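Local coordinates for protein extracellular ligand-binding receptor (Sphaerobacter thermophilus, PDB 4ZPJ) that probably serves as the substrate-binding component of an ABC transporter, of the leucine-binding protein family, and carries bound zinc ions in the crystal, at residues E72-G77 against V149-L154; A311-P316 against V412-D417; Q319-A324 against I332-V337; V337-Y342 against G376-F381; R398-D403 against A408-D413. All coordinates share one frame; numbering follows the deposited sequence.

Contacts 1 to 4 form a connected series and contact 5 extends it outward along the last hairpin of the chain. Contacts 3 and 4 share V337 and helix 336-354, with centres about 9 Å apart. The centre of contact 1 lies about 11 Å from that of contact 4, and the two are joined by a salt bridge, R76 NE to D338 OD1 at 2.9 Å. Contact 2 reaches contact 4 through N313 and P377, and shares V412 and D413 with contact 5. Contacts 1 and 5 are the far ends, their centres about 24 Å apart. A zinc held by E320 of contact 3 lies about 6 Å from the side chain of Y342 in contact 4.

Contact 1: E72-G77 against V149-L154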
# COMPACT_ATOMS: atom_id res chain seq x y z
N GLU A 72 0.40 9.50 -9.00
CA GLU A 72 1.58 10.36 -9.02
C GLU A 72 2.70 9.80 -8.09
O GLU A 72 3.88 9.77 -8.47
CB GLU A 72 1.25 11.80 -8.63
CG GLU A 72 0.32 12.61 -9.58
CD GLU A 72 0.99 12.98 -10.87
OE1 GLU A 72 2.13 12.52 -11.03
OE2 GLU A 72 0.39 13.68 -11.75
N GLY A 73 2.31 9.34 -6.91
CA GLY A 73 3.27 8.78 -5.94
C GLY A 73 3.89 7.50 -6.47
O GLY A 73 5.08 7.27 -6.35
N ASN A 74 3.05 6.67 -7.07
CA ASN A 74 3.52 5.46 -7.65
C ASN A 74 4.54 5.79 -8.78
O ASN A 74 5.59 5.14 -8.87
CB ASN A 74 2.33 4.62 -8.16
CG ASN A 74 1.73 3.68 -7.09
OD1 ASN A 74 2.09 3.67 -5.91
ND2 ASN A 74 0.85 2.84 -7.53
N LEU A 75 4.22 6.78 -9.61
CA LEU A 75 5.06 7.13 -10.73
C LEU A 75 6.38 7.70 -10.28
O LEU A 75 7.42 7.35 -10.83
CB LEU A 75 4.34 8.06 -11.72
CG LEU A 75 5.05 8.57 -12.93
CD1 LEU A 75 5.48 7.42 -13.81
CD2 LEU A 75 4.18 9.57 -13.72
N ARG A 76 6.38 8.53 -9.26
CA ARG A 76 7.67 8.98 -8.69
C ARG A 76 8.55 7.86 -8.17
O ARG A 76 9.75 7.85 -8.39
CB ARG A 76 7.44 9.94 -7.54
CG ARG A 76 6.84 11.27 -7.96
CD ARG A 76 6.72 12.23 -6.78
NE ARG A 76 5.91 11.74 -5.68
CZ ARG A 76 4.66 12.17 -5.39
NH1 ARG A 76 4.02 13.10 -6.13
NH2 ARG A 76 4.03 11.65 -4.34
N GLY A 77 7.98 6.91 -7.44
CA GLY A 77 8.80 5.78 -6.91
C GLY A 77 9.40 4.94 -8.04
O GLY A 77 10.56 4.56 -8.04
N VAL A 149 1.30 -4.93 -10.15
CA VAL A 149 0.37 -4.04 -9.49
C VAL A 149 1.02 -3.27 -8.36
O VAL A 149 1.55 -3.86 -7.41
CB VAL A 149 -0.81 -4.80 -8.96
CG1 VAL A 149 -1.75 -3.87 -8.20
CG2 VAL A 149 -1.54 -5.40 -10.15
N THR A 150 0.99 -1.93 -8.47
CA THR A 150 1.70 -1.10 -7.50
C THR A 150 0.77 -0.49 -6.45
O THR A 150 1.24 0.12 -5.47
CB THR A 150 2.50 0.00 -8.21
OG1 THR A 150 1.63 0.77 -9.06
CG2 THR A 150 3.57 -0.62 -9.10
N ASN A 151 -0.54 -0.64 -6.60
CA ASN A 151 -1.43 -0.08 -5.58
C ASN A 151 -2.63 -0.93 -5.31
O ASN A 151 -2.64 -1.58 -4.30
CB ASN A 151 -1.82 1.37 -5.88
CG ASN A 151 -2.52 2.03 -4.71
OD1 ASN A 151 -1.90 2.25 -3.63
ND2 ASN A 151 -3.79 2.22 -4.86
N ALA A 152 -3.62 -0.93 -6.19
CA ALA A 152 -4.87 -1.68 -6.04
C ALA A 152 -4.79 -2.88 -5.08
O ALA A 152 -4.21 -3.91 -5.41
CB ALA A 152 -5.35 -2.15 -7.40
N GLY A 153 -5.39 -2.76 -3.90
CA GLY A 153 -5.15 -3.73 -2.81
C GLY A 153 -6.24 -4.80 -2.74
O GLY A 153 -6.21 -5.68 -1.85
N LEU A 154 -7.18 -4.71 -3.67
CA LEU A 154 -8.23 -5.76 -3.87
C LEU A 154 -7.80 -7.18 -3.46
O LEU A 154 -6.94 -7.81 -4.11
CB LEU A 154 -8.65 -5.78 -5.36
CG LEU A 154 -9.83 -6.68 -5.70
CD1 LEU A 154 -11.10 -6.20 -4.99
CD2 LEU A 154 -10.09 -6.79 -7.20
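N74 reaches from helix 68-84 to T150 in the loop that follows strand 147-149, and this pair carries most of a small contact of 115 Å². The two side chains run in opposing directions and overlap alongside one another. N74 CG lies 3.5 Å from T150 OG1 and 3.9 Å from T150 CB, which sets the flat amide end of the asparagine beside the beta-branched threonine. The aliphatic root of N74 is near as well, its CB 4.0 Å from T150 OG1. T150 OG1 stands between the backbone N and the carbonyl carbon (chi1 55°), a setting that turns the hydroxyl to the helix. This is the close, buried part: both residues also touch L61 of strand 55-61.

N151 marks the looser part. It is partly exposed, gives up little surface to the helix, and meets the N74 amide through its CB alone. Its own polar end is occupied elsewhere: ND2 is bonded to T128 O, and OD1 takes a weak bond from N70.

The arrangement is consistent with the alpha/beta layering of the periplasmic-binding-protein fold found in the leucine-binding family. Helix 68-84 packs on strand 55-61 and on the loop after strand 147-149, two strands of one mixed sheet, while helix 336-354 meets it through V337, which touches N70 and N74, and through the salt bridge of D338 with R76.

Contact 2: A311-P316 against V412-D417. With ZN (zinc ion), chain D.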
# COMPACT_ATOMS: atom_id res chain seq x y z
N ALA A 311 9.76 6.89 6.11
CA ALA A 311 11.01 7.54 5.86
C ALA A 311 11.98 7.60 7.07
O ALA A 311 13.22 7.81 6.90
CB ALA A 311 10.72 8.91 5.30
N TYR A 312 11.46 7.36 8.27
CA TYR A 312 12.33 7.32 9.47
C TYR A 312 12.85 5.93 9.81
O TYR A 312 13.35 5.72 10.91
CB TYR A 312 11.62 7.96 10.68
CG TYR A 312 11.36 9.44 10.40
CD1 TYR A 312 12.34 10.44 10.69
CD2 TYR A 312 10.25 9.82 9.70
CE1 TYR A 312 12.11 11.78 10.34
CE2 TYR A 312 10.01 11.15 9.36
CZ TYR A 312 10.94 12.12 9.67
OH TYR A 312 10.64 13.39 9.28
N ASN A 313 12.76 4.98 8.87
CA ASN A 313 13.22 3.65 9.16
C ASN A 313 14.75 3.74 9.29
O ASN A 313 15.39 4.46 8.52
CB ASN A 313 12.79 2.68 8.08
CG ASN A 313 12.97 1.24 8.47
OD1 ASN A 313 13.05 0.90 9.64
ND2 ASN A 313 13.05 0.39 7.47
N ASP A 314 15.32 3.03 10.26
CA ASP A 314 16.70 3.29 10.62
C ASP A 314 17.60 2.26 9.98
O ASP A 314 18.41 1.63 10.64
CB ASP A 314 16.91 3.35 12.18
CG ASP A 314 16.53 2.02 12.93
OD1 ASP A 314 15.73 1.23 12.33
OD2 ASP A 314 16.94 1.79 14.14
N THR A 315 17.46 2.08 8.67
CA THR A 315 18.27 1.11 7.96
C THR A 315 18.95 1.81 6.85
O THR A 315 18.43 2.81 6.35
CB THR A 315 17.44 -0.02 7.34
OG1 THR A 315 16.57 0.49 6.30
CG2 THR A 315 16.63 -0.78 8.45
N PRO A 316 20.12 1.29 6.44
CA PRO A 316 20.86 1.93 5.38
C PRO A 316 20.11 2.03 4.05
O PRO A 316 20.22 3.05 3.39
CB PRO A 316 22.09 1.06 5.20
CG PRO A 316 21.98 -0.09 6.10
CD PRO A 316 20.81 0.12 7.02
N VAL A 412 8.77 1.07 15.91
CA VAL A 412 8.96 0.45 17.23
C VAL A 412 9.24 -1.05 17.16
O VAL A 412 9.89 -1.61 18.05
CB VAL A 412 7.84 0.77 18.25
CG1 VAL A 412 7.66 2.27 18.43
CG2 VAL A 412 6.51 0.20 17.87
N ASP A 413 8.82 -1.67 16.06
CA ASP A 413 8.91 -3.09 15.90
C ASP A 413 8.71 -3.47 14.43
O ASP A 413 8.11 -2.70 13.63
CB ASP A 413 7.85 -3.78 16.73
CG ASP A 413 8.27 -5.15 17.21
OD1 ASP A 413 9.41 -5.60 16.98
OD2 ASP A 413 7.44 -5.78 17.89
N ARG A 414 9.29 -4.62 14.09
CA ARG A 414 9.27 -5.13 12.74
C ARG A 414 8.70 -6.52 12.71
O ARG A 414 9.01 -7.32 13.59
CB ARG A 414 10.66 -5.20 12.27
CG ARG A 414 11.21 -3.91 11.75
CD ARG A 414 12.63 -4.11 11.20
NE ARG A 414 13.08 -2.75 10.99
CZ ARG A 414 13.87 -2.05 11.79
NH1 ARG A 414 14.47 -2.62 12.85
NH2 ARG A 414 14.14 -0.81 11.43
N ILE A 415 7.89 -6.82 11.70
CA ILE A 415 7.34 -8.19 11.47
C ILE A 415 7.83 -8.59 10.09
O ILE A 415 7.37 -8.06 9.08
CB ILE A 415 5.78 -8.26 11.53
CG1 ILE A 415 5.23 -7.78 12.87
CG2 ILE A 415 5.30 -9.71 11.40
CD1 ILE A 415 5.08 -6.29 12.98
N PRO A 416 8.84 -9.45 10.02
CA PRO A 416 9.42 -9.91 8.71
C PRO A 416 8.54 -10.95 8.03
O PRO A 416 7.73 -11.64 8.69
CB PRO A 416 10.74 -10.58 9.13
CG PRO A 416 10.50 -11.05 10.53
CD PRO A 416 9.60 -10.00 11.17
N ASP A 417 8.68 -11.06 6.72
CA ASP A 417 8.11 -12.17 5.98
C ASP A 417 6.62 -12.32 6.23
O ASP A 417 6.08 -13.41 6.36
CB ASP A 417 8.86 -13.45 6.29
CG ASP A 417 10.39 -13.30 6.05
OD1 ASP A 417 10.90 -13.45 4.96
OD2 ASP A 417 11.11 -13.14 7.02
ZN ZN D . 12.75 -12.77 5.21
O HOH W 1 13.35 -2.38 7.92
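R414 NH2 gives two strong hydrogen bonds, to N313 OD1 and to D314 OD1, both at 2.7 Å. Each acceptor lies at the edge of the guanidinium, within a few degrees of its plane. The D314 carboxylate is nearly coplanar with it (14°), and NH2 meets its OD1 almost head-on; this bond is also a salt bridge. The N313 amide is turned 41° from the guanidinium, with the donor tilted slightly from the carbonyl plane. R414 runs extended from CG to NE, which carries the group from strand 407-418 to the loop before helix 316-328, within what is probably a leucine-binding-family periplasmic-binding-protein fold.

Water 1 completes the arrangement: it accepts from N313 ND2 at 2.8 Å and, weakly, from R414 NE at 3.1 Å. N313 ND2 also donates to P377 O, and its OD1 receives a weak bond from D314 N. T315 CG2 only brushes R414 NH2 at 3.9 Å; its OG1 is spent on capping the start of helix 316-328, at S318 N. Farther on, where the chain turns a corner, D417 binds a zinc ion through both oxygens, OD1 at 2.0 Å.

A leucine in place of R414 would probably leave the D314 carboxylate without its positive mate and N313 OD1 without its strong donor. One nitrogen thus serves a neutral amide and a carboxylate together, consistent with a tie of the loop to the strand that rests on charge and direction more than on apolar packing.

Contact 3: Q319-A324 against I332-V337. With ZN (zinc ion), chain K.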
# COMPACT_ATOMS: atom_id res chain seq x y z
N GLN A 319 17.70 4.81 4.30
CA GLN A 319 18.37 6.10 4.21
C GLN A 319 18.77 6.47 2.76
O GLN A 319 18.63 7.62 2.37
CB GLN A 319 19.60 6.18 5.12
CG GLN A 319 19.26 6.74 6.50
CD GLN A 319 20.46 6.72 7.47
OE1 GLN A 319 20.49 5.91 8.40
NE2 GLN A 319 21.45 7.60 7.24
N GLU A 320 19.30 5.51 2.02
CA GLU A 320 19.61 5.68 0.63
C GLU A 320 18.37 6.08 -0.23
O GLU A 320 18.41 7.05 -0.92
CB GLU A 320 20.22 4.38 0.14
CG GLU A 320 20.51 4.24 -1.35
CD GLU A 320 21.14 2.88 -1.64
OE1 GLU A 320 21.88 2.36 -0.78
OE2 GLU A 320 20.85 2.30 -2.70
N PHE A 321 17.24 5.43 -0.06
CA PHE A 321 15.99 5.81 -0.76
C PHE A 321 15.49 7.18 -0.36
O PHE A 321 15.12 7.95 -1.22
CB PHE A 321 14.97 4.74 -0.50
CG PHE A 321 13.58 5.07 -0.93
CD1 PHE A 321 13.28 5.20 -2.27
CD2 PHE A 321 12.58 5.10 -0.03
CE1 PHE A 321 11.98 5.44 -2.68
CE2 PHE A 321 11.29 5.33 -0.39
CZ PHE A 321 10.99 5.52 -1.74
N VAL A 322 15.56 7.54 0.91
CA VAL A 322 15.16 8.90 1.34
C VAL A 322 16.09 9.96 0.72
O VAL A 322 15.63 11.02 0.24
CB VAL A 322 15.18 9.07 2.86
CG1 VAL A 322 14.81 10.47 3.26
CG2 VAL A 322 14.18 8.14 3.52
N GLU A 323 17.39 9.68 0.72
CA GLU A 323 18.34 10.65 0.14
C GLU A 323 18.12 10.87 -1.34
O GLU A 323 18.10 12.01 -1.78
CB GLU A 323 19.77 10.21 0.33
CG GLU A 323 20.24 10.59 1.69
CD GLU A 323 21.47 9.84 2.12
OE1 GLU A 323 22.13 9.18 1.25
OE2 GLU A 323 21.75 9.92 3.34
N ALA A 324 17.96 9.79 -2.09
CA ALA A 324 17.75 9.90 -3.51
C ALA A 324 16.37 10.51 -3.81
O ALA A 324 16.17 11.25 -4.81
CB ALA A 324 17.94 8.55 -4.18
N ILE A 332 11.26 16.88 0.01
CA ILE A 332 10.04 16.22 0.40
C ILE A 332 10.30 14.72 0.67
O ILE A 332 11.05 14.05 -0.05
CB ILE A 332 8.91 16.43 -0.62
CG1 ILE A 332 8.57 17.94 -0.74
CG2 ILE A 332 7.65 15.68 -0.20
CD1 ILE A 332 7.80 18.27 -2.00
N LEU A 333 9.72 14.22 1.74
CA LEU A 333 9.98 12.85 2.18
C LEU A 333 9.03 11.92 1.42
O LEU A 333 7.90 12.27 1.18
CB LEU A 333 9.79 12.72 3.72
CG LEU A 333 10.82 13.38 4.65
CD1 LEU A 333 10.59 13.07 6.12
CD2 LEU A 333 12.22 12.96 4.34
N PRO A 334 9.50 10.72 1.03
CA PRO A 334 8.62 9.75 0.43
C PRO A 334 7.69 9.11 1.42
O PRO A 334 8.07 8.90 2.58
CB PRO A 334 9.59 8.69 -0.10
CG PRO A 334 10.70 8.73 0.87
CD PRO A 334 10.85 10.17 1.27
N GLY A 335 6.49 8.81 0.96
CA GLY A 335 5.54 8.07 1.73
C GLY A 335 5.22 6.72 1.14
O GLY A 335 6.04 6.12 0.43
N LEU A 336 4.00 6.27 1.40
CA LEU A 336 3.60 4.91 1.15
C LEU A 336 3.52 4.56 -0.32
O LEU A 336 4.01 3.50 -0.76
CB LEU A 336 2.19 4.72 1.75
CG LEU A 336 2.17 3.76 2.91
CD1 LEU A 336 1.10 4.11 3.93
CD2 LEU A 336 1.93 2.39 2.28
N VAL A 337 2.82 5.43 -1.05
CA VAL A 337 2.67 5.28 -2.46
C VAL A 337 3.99 5.46 -3.24
O VAL A 337 4.16 4.85 -4.28
CB VAL A 337 1.56 6.22 -3.02
CG1 VAL A 337 0.22 5.82 -2.42
CG2 VAL A 337 1.87 7.70 -2.70
ZN ZN K . 20.96 -0.08 -1.95
O HOH W 2 19.85 -0.36 -4.14
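P334 has the most surface buried here, 64 Å², and its ring packs against F321 of helix 316-328 and touches V322 more loosely. P334 CG lies 3.7 Å from F321 CE2, and P334 CB is 3.8 Å from F321 CZ. The proline and the phenylalanine point in opposing directions as they pass, and only the outer part of the aromatic ring is touched. F321 leaves the helix with CG opposite the backbone N (chi1 170°), which brings the ring to the proline. V322, with 47 Å² buried, divides its two methyls: CG1 meets L333 CD2 at 3.8 Å, and CG2 approaches P334 CG at 4.4 Å.

The segments close the turn between helices 316-328 and 336-354. G335 is the N-cap of the second helix, its N bonded to D338 OD2, and P334 also touches F325. The F321 ring meets Y342 with the planes at about 40° and reaches L80, while L333 goes on to Y312.

Next to F321, the polar E320 points elsewhere: its OE2 holds a zinc ion at 2.5 Å, together with E317 OE1 and water 2. The contact itself is wholly apolar, with van der Waals touches between methyls, the proline CB and CG, and aromatic carbons, consistent with apolar packing of the link before helix 336-354 on helix 316-328, while the metal is bound on another side of that helix.

Contact 4: V337-Y342 against G376-F381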
# COMPACT_ATOMS: atom_id res chain seq x y z
N VAL A 337 2.82 5.43 -1.05
CA VAL A 337 2.67 5.28 -2.46
C VAL A 337 3.99 5.46 -3.24
O VAL A 337 4.16 4.85 -4.28
CB VAL A 337 1.56 6.22 -3.02
CG1 VAL A 337 0.22 5.82 -2.42
CG2 VAL A 337 1.87 7.70 -2.70
N ASP A 338 4.87 6.32 -2.77
CA ASP A 338 6.20 6.46 -3.35
C ASP A 338 6.95 5.18 -3.10
O ASP A 338 7.64 4.71 -3.96
CB ASP A 338 7.00 7.62 -2.74
CG ASP A 338 6.21 8.96 -2.71
OD1 ASP A 338 5.99 9.56 -3.77
OD2 ASP A 338 5.89 9.42 -1.59
N TYR A 339 6.82 4.62 -1.89
CA TYR A 339 7.53 3.41 -1.55
C TYR A 339 7.11 2.25 -2.45
O TYR A 339 7.96 1.47 -3.00
CB TYR A 339 7.29 3.04 -0.06
CG TYR A 339 7.74 1.63 0.25
CD1 TYR A 339 9.07 1.32 0.38
CD2 TYR A 339 6.83 0.58 0.28
CE1 TYR A 339 9.49 0.00 0.64
CE2 TYR A 339 7.23 -0.74 0.48
CZ TYR A 339 8.54 -1.03 0.69
OH TYR A 339 8.89 -2.36 0.92
N ALA A 340 5.80 2.12 -2.60
CA ALA A 340 5.24 1.00 -3.36
C ALA A 340 5.61 1.05 -4.86
O ALA A 340 5.95 0.02 -5.44
CB ALA A 340 3.73 0.94 -3.19
N GLY A 341 5.62 2.25 -5.44
CA GLY A 341 6.16 2.48 -6.79
C GLY A 341 7.64 2.13 -6.93
O GLY A 341 8.07 1.49 -7.90
N TYR A 342 8.42 2.52 -5.95
CA TYR A 342 9.83 2.19 -5.94
C TYR A 342 10.10 0.66 -5.97
O TYR A 342 10.89 0.16 -6.75
CB TYR A 342 10.45 2.84 -4.71
CG TYR A 342 11.91 2.60 -4.63
CD1 TYR A 342 12.79 3.30 -5.46
CD2 TYR A 342 12.43 1.65 -3.76
CE1 TYR A 342 14.16 3.08 -5.43
CE2 TYR A 342 13.78 1.40 -3.75
CZ TYR A 342 14.64 2.12 -4.57
OH TYR A 342 15.98 1.86 -4.49
N GLY A 376 14.97 -4.01 0.45
CA GLY A 376 14.45 -2.70 0.13
C GLY A 376 14.37 -1.74 1.31
O GLY A 376 14.83 -2.02 2.44
N PRO A 377 13.76 -0.57 1.07
CA PRO A 377 13.73 0.43 2.10
C PRO A 377 12.94 0.04 3.33
O PRO A 377 13.14 0.66 4.37
CB PRO A 377 13.12 1.63 1.43
CG PRO A 377 13.13 1.38 -0.04
CD PRO A 377 13.35 -0.07 -0.26
N ALA A 378 12.05 -0.95 3.24
CA ALA A 378 11.28 -1.41 4.42
C ALA A 378 11.87 -2.70 4.99
O ALA A 378 11.52 -3.13 6.07
CB ALA A 378 9.83 -1.60 4.08
N GLY A 379 12.84 -3.28 4.29
CA GLY A 379 13.34 -4.61 4.64
C GLY A 379 13.30 -5.50 3.43
O GLY A 379 13.14 -5.02 2.26
N ASN A 380 13.40 -6.78 3.68
CA ASN A 380 13.50 -7.72 2.59
C ASN A 380 12.13 -7.91 1.92
O ASN A 380 11.09 -7.81 2.55
CB ASN A 380 14.12 -9.00 3.07
CG ASN A 380 15.57 -8.79 3.53
OD1 ASN A 380 15.92 -9.06 4.66
ND2 ASN A 380 16.38 -8.26 2.67
N PHE A 381 12.19 -8.13 0.61
CA PHE A 381 11.05 -8.23 -0.20
C PHE A 381 11.28 -9.41 -1.12
O PHE A 381 12.37 -9.56 -1.77
CB PHE A 381 10.80 -6.98 -1.04
CG PHE A 381 9.59 -7.10 -1.96
CD1 PHE A 381 9.69 -7.76 -3.17
CD2 PHE A 381 8.34 -6.61 -1.57
CE1 PHE A 381 8.57 -7.90 -4.00
CE2 PHE A 381 7.22 -6.74 -2.36
CZ PHE A 381 7.34 -7.38 -3.61
O HOH W 3 11.43 -2.94 1.20
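Y339 and A378 are joined through water 3, a polar atom gripped by three groups: Y339 OH at 2.6 Å, A378 N, which donates to it at 2.9 Å, and G379 O, which it donates to at 2.9 Å. The water lies in the plane of the Y339 ring, at its edge. Beside it the contact is apolar. A378 CB touches Y339 CZ at 3.7 Å, and P377 CG comes near the plane of the same ring, 4.0 Å from CE1. Y342, one helical turn on, meets the same CG, with Y342 CE2 3.8 Å away. In both tyrosines CG is anti to the backbone N (chi1 167° in Y339), and the two rings lean out from helix 336-354 against P377.

P377 and A378 are the middle residues of a type I turn from G376 to G379, closing a beta hairpin of strands 373-376 and 379-383. G376 N bonds to G379 O at 2.8 Å and G379 N to G376 O. At G379 (phi 128°) a side chain would jam against the preceding carbonyl.

A phenylalanine at Y339 would probably leave water 3 with two of its three holds and free to shift. Around the turn, F321 and Y309 also pack on P377, and the rings of Y309 and Y339 meet with planes at about 10°. Y342 OH is bonded to Q84 NE2.

Contact 5: R398-D403 against A408-D413; sequences RVEQLD and ANIVVD
E400 and I410 meet at about a right angle on one face of a two-stranded antiparallel ladder, where E400 CD lies 3.7 Å from I410 CG1. The glutamate is extended beyond CG (chi2 -172°), which lays its carboxylate across the isoleucine and within reach of R398. There R398 NH2 donates to E400 OE2 at 3.2 Å as a salt bridge, approaching from above the carboxylate plane but in the guanidinium's own plane, and NE adds a weak bond. R398 CB also passes V412 CG1. Farther out, L402 CD2 rests 4.1 Å from A408 CB, and both touch Y312.

The opposite face carries V399 and N409, a non-hydrogen-bonded pair whose side chains cross at a slant: V399 CG2 lies 3.5 Å from N409 OD1. That oxygen is buried with no partner in the model, whereas N409 ND2 is bonded to V288 O. Both residues lean on L293 of helix 293-296.

The backbones give two hydrogen-bonded pairs. R398 N to I410 O and the return from I410 N to R398 O (2.7 Å, 173°) make the first; E400 N to A408 O and the reverse, both 2.8 Å, make the second. A CA-H...O contact from V399 CA to A408 O, 3.4 Å, lies between the two pairs. The axes of 398-401 and 408-413 lie at 125°, so this part of the hairpin is strongly twisted, with a classic bulge at V412 and D413 against L396. Four backbone bonds fix the register, while one face adds an ion pair whose carboxylate lies across the isoleucine, and the other leaves one amide oxygen bare of donors.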
# COMPACT_ATOMS: atom_id res chain seq x y z
N ARG A 398 4.92 4.45 15.58
CA ARG A 398 4.23 5.38 16.42
C ARG A 398 4.54 6.76 15.92
O ARG A 398 5.73 7.05 15.56
CB ARG A 398 4.71 5.26 17.85
CG ARG A 398 3.88 6.12 18.78
CD ARG A 398 4.21 5.81 20.23
NE ARG A 398 5.64 5.98 20.50
CZ ARG A 398 6.23 5.64 21.64
NH1 ARG A 398 5.51 5.11 22.61
NH2 ARG A 398 7.56 5.83 21.81
N VAL A 399 3.50 7.62 15.89
CA VAL A 399 3.67 9.02 15.55
C VAL A 399 4.31 9.76 16.67
O VAL A 399 3.79 9.78 17.79
CB VAL A 399 2.34 9.70 15.28
CG1 VAL A 399 2.57 11.16 14.95
CG2 VAL A 399 1.62 8.98 14.13
N GLU A 400 5.39 10.44 16.35
CA GLU A 400 6.12 11.26 17.32
C GLU A 400 6.36 12.61 16.71
O GLU A 400 6.12 12.83 15.51
CB GLU A 400 7.42 10.62 17.73
CG GLU A 400 7.19 9.22 18.28
CD GLU A 400 8.45 8.63 18.86
OE1 GLU A 400 9.48 9.37 18.92
OE2 GLU A 400 8.41 7.45 19.24
N GLN A 401 6.70 13.55 17.58
CA GLN A 401 7.10 14.89 17.19
C GLN A 401 8.60 15.07 17.46
O GLN A 401 9.05 14.85 18.56
CB GLN A 401 6.36 15.95 17.97
CG GLN A 401 6.57 17.33 17.35
CD GLN A 401 5.58 18.38 17.88
OE1 GLN A 401 5.20 18.37 19.06
NE2 GLN A 401 5.17 19.28 16.99
N LEU A 402 9.31 15.49 16.42
CA LEU A 402 10.71 15.80 16.48
C LEU A 402 11.00 17.20 17.07
O LEU A 402 10.10 18.04 17.25
CB LEU A 402 11.31 15.69 15.09
CG LEU A 402 11.07 14.39 14.36
CD1 LEU A 402 11.94 14.30 13.12
CD2 LEU A 402 11.37 13.21 15.25
N ASP A 403 12.26 17.43 17.41
CA ASP A 403 12.62 18.63 18.13
C ASP A 403 12.42 19.90 17.26
O ASP A 403 12.32 20.97 17.82
CB ASP A 403 14.06 18.53 18.69
CG ASP A 403 15.13 18.51 17.62
OD1 ASP A 403 14.77 18.28 16.45
OD2 ASP A 403 16.33 18.74 17.91
N ALA A 408 6.50 12.53 12.80
CA ALA A 408 7.27 11.45 12.18
C ALA A 408 6.64 10.14 12.58
O ALA A 408 6.36 9.96 13.74
CB ALA A 408 8.72 11.48 12.71
N ASN A 409 6.53 9.19 11.67
CA ASN A 409 6.24 7.79 12.07
C ASN A 409 7.51 7.03 12.43
O ASN A 409 8.33 6.77 11.55
CB ASN A 409 5.54 7.05 10.95
CG ASN A 409 4.09 7.42 10.87
OD1 ASN A 409 3.30 7.09 11.76
ND2 ASN A 409 3.73 8.10 9.83
N ILE A 410 7.66 6.70 13.71
CA ILE A 410 8.88 6.09 14.21
C ILE A 410 8.66 4.58 14.38
O ILE A 410 7.61 4.13 14.90
CB ILE A 410 9.31 6.76 15.53
CG1 ILE A 410 9.53 8.26 15.31
CG2 ILE A 410 10.56 6.08 16.12
CD1 ILE A 410 10.70 8.65 14.43
N VAL A 411 9.63 3.80 13.92
CA VAL A 411 9.50 2.35 13.96
C VAL A 411 9.75 1.80 15.36
O VAL A 411 10.80 2.05 15.93
CB VAL A 411 10.45 1.68 12.98
CG1 VAL A 411 10.36 0.16 13.10
CG2 VAL A 411 10.10 2.09 11.56
N VAL A 412 8.77 1.07 15.91
CA VAL A 412 8.96 0.45 17.23
C VAL A 412 9.24 -1.05 17.16
O VAL A 412 9.89 -1.61 18.05
CB VAL A 412 7.84 0.77 18.25
CG1 VAL A 412 7.66 2.27 18.43
CG2 VAL A 412 6.51 0.20 17.87
N ASP A 413 8.82 -1.67 16.06
CA ASP A 413 8.91 -3.09 15.90
C ASP A 413 8.71 -3.47 14.43
O ASP A 413 8.11 -2.70 13.63
CB ASP A 413 7.85 -3.78 16.73
CG ASP A 413 8.27 -5.15 17.21
OD1 ASP A 413 9.41 -5.60 16.98
OD2 ASP A 413 7.44 -5.78 17.89